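Local coordinates for 450aa long hypothetical fmu protein (Pyrococcus horikoshii, PDB 2YXL) that probably methylates cytosine at carbon 5 in RNA, using S-adenosylmethionine as methyl donor, at residues D116-S119 with Y125-M128. Residues are numbered along the deposited sequence; the frame is centred on the assembly and turned at random.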
loop_
_atom_site.group_PDB
_atom_site.type_symbol
_atom_site.label_atom_id
_atom_site.label_comp_id
_atom_site.label_asym_id
_atom_site.label_seq_id
_atom_site.Cartn_x
_atom_site.Cartn_y
_atom_site.Cartn_z
ATOM N N ASP A 116 -24.086 -4.733 -20.597
ATOM C CA ASP A 116 -23.528 -5.357 -21.789
ATOM C C ASP A 116 -22.080 -5.775 -21.579
ATOM O O ASP A 116 -21.673 -6.858 -22.009
ATOM C CB ASP A 116 -23.632 -4.411 -22.987
ATOM C CG ASP A 116 -23.430 -5.120 -24.312
ATOM O OD1 ASP A 116 -23.818 -6.306 -24.433
ATOM O OD2 ASP A 116 -22.889 -4.486 -25.240
ATOM N N PHE A 117 -21.316 -4.918 -20.906
ATOM C CA PHE A 117 -19.896 -5.162 -20.668
ATOM C C PHE A 117 -19.646 -6.406 -19.813
ATOM O O PHE A 117 -18.804 -7.236 -20.163
ATOM C CB PHE A 117 -19.229 -3.925 -20.049
ATOM C CG PHE A 117 -17.774 -4.119 -19.703
ATOM C CD1 PHE A 117 -17.342 -4.008 -18.386
ATOM C CD2 PHE A 117 -16.838 -4.411 -20.693
ATOM C CE1 PHE A 117 -15.996 -4.182 -18.055
ATOM C CE2 PHE A 117 -15.492 -4.587 -20.376
ATOM C CZ PHE A 117 -15.068 -4.472 -19.055
ATOM N N ILE A 118 -20.377 -6.543 -18.710
ATOM C CA ILE A 118 -20.180 -7.697 -17.827
ATOM C C ILE A 118 -20.721 -8.989 -18.434
ATOM O O ILE A 118 -20.207 -10.072 -18.148
ATOM C CB ILE A 118 -20.690 -7.460 -16.368
ATOM C CG1 ILE A 118 -22.216 -7.317 -16.311
ATOM C CG2 ILE A 118 -19.977 -6.251 -15.734
ATOM C CD1 ILE A 118 -22.766 -7.121 -14.900
ATOM N N SER A 119 -21.733 -8.862 -19.295
ATOM C CA SER A 119 -22.217 -9.977 -20.111
ATOM C C SER A 119 -21.134 -10.521 -21.037
ATOM O O SER A 119 -20.944 -11.730 -21.124
ATOM C CB SER A 119 -23.432 -9.563 -20.941
ATOM O OG SER A 119 -24.631 -9.727 -20.212
ATOM N N TYR A 125 -26.814 -13.893 -18.956
ATOM C CA TYR A 125 -27.652 -13.971 -17.751
ATOM C C TYR A 125 -27.191 -13.064 -16.605
ATOM O O TYR A 125 -28.019 -12.587 -15.830
ATOM C CB TYR A 125 -27.768 -15.408 -17.227
ATOM C CG TYR A 125 -28.580 -16.367 -18.067
ATOM C CD1 TYR A 125 -29.400 -15.918 -19.107
ATOM C CD2 TYR A 125 -28.556 -17.740 -17.795
ATOM C CE1 TYR A 125 -30.150 -16.817 -19.872
ATOM C CE2 TYR A 125 -29.301 -18.639 -18.549
ATOM C CZ TYR A 125 -30.094 -18.173 -19.581
ATOM O OH TYR A 125 -30.829 -19.064 -20.325
ATOM N N VAL A 126 -25.884 -12.842 -16.479
ATOM C CA VAL A 126 -25.374 -11.979 -15.402
ATOM C C VAL A 126 -25.590 -10.490 -15.677
ATOM O O VAL A 126 -25.886 -9.723 -14.753
ATOM C CB VAL A 126 -23.912 -12.347 -14.907
ATOM C CG1 VAL A 126 -23.370 -13.601 -15.592
ATOM C CG2 VAL A 126 -22.949 -11.171 -15.005
ATOM N N GLY A 127 -25.467 -10.096 -16.943
ATOM C CA GLY A 127 -25.827 -8.746 -17.367
ATOM C C GLY A 127 -27.307 -8.476 -17.161
ATOM O O GLY A 127 -27.689 -7.386 -16.728
ATOM N N MET A 128 -28.133 -9.475 -17.468
ATOM C CA MET A 128 -29.581 -9.391 -17.273
ATOM C C MET A 128 -29.934 -9.222 -15.799
ATOM O O MET A 128 -30.753 -8.373 -15.444
ATOM C CB MET A 128 -30.292 -10.627 -17.841
ATOM C CG MET A 128 -30.452 -10.640 -19.352
ATOM S SD MET A 128 -31.115 -12.217 -19.934
ATOM C CE MET A 128 -30.985 -12.002 -21.707
#
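Ile-118 and Ser-119 meet Val-126 and Gly-127 in a helical hairpin: helix 104-121 ends, the chain turns within a few residues, and helix 124-138 runs back beside it. The backbones are closest at Ser-119 and Gly-127, whose CA atoms lie 4.7 Å apart. At this point Gly-127 faces the first helix with its CA and no side chain.

The side chain of Ser-119 lies over that glycine. Its OG sits 3.2 Å from Gly-127 CA and 3.4 Å from Gly-127 N, so the hydroxyl rests on the backbone of the second helix. The same oxygen is within weak hydrogen-bonding range of two carbonyls, that of Ser-115, one turn earlier, and that of His-123, in the connection; both are acceptors, so they must share its one proton or take it in turn.

Ile-118 supplies the apolar half of the contact. With chi1 at 67°, its CG1 is tucked in among the backbone atoms, and the chain is extended beyond it (chi2 178°), which carries CD1 across toward Val-126. There the two side chains meet at an angle, with only the CG2 branch of Val-126 touching: CG2 is 4.1 Å from Ile-118 CD1, an ordinary van der Waals separation. Ile-118 also touches Ile-19 of helix 12-24 and both Trp-85 and Ala-89 of helix 84-99, so its buried side chain joins the hairpin to two further helices of the N-terminal helical region. The centre of the contact lies about 32 Å from the centre of the chain, away from the cofactor pocket. On the flank of Ile-118 nearest the glycine, CG1 packs 4.0 Å from Gly-127 CA.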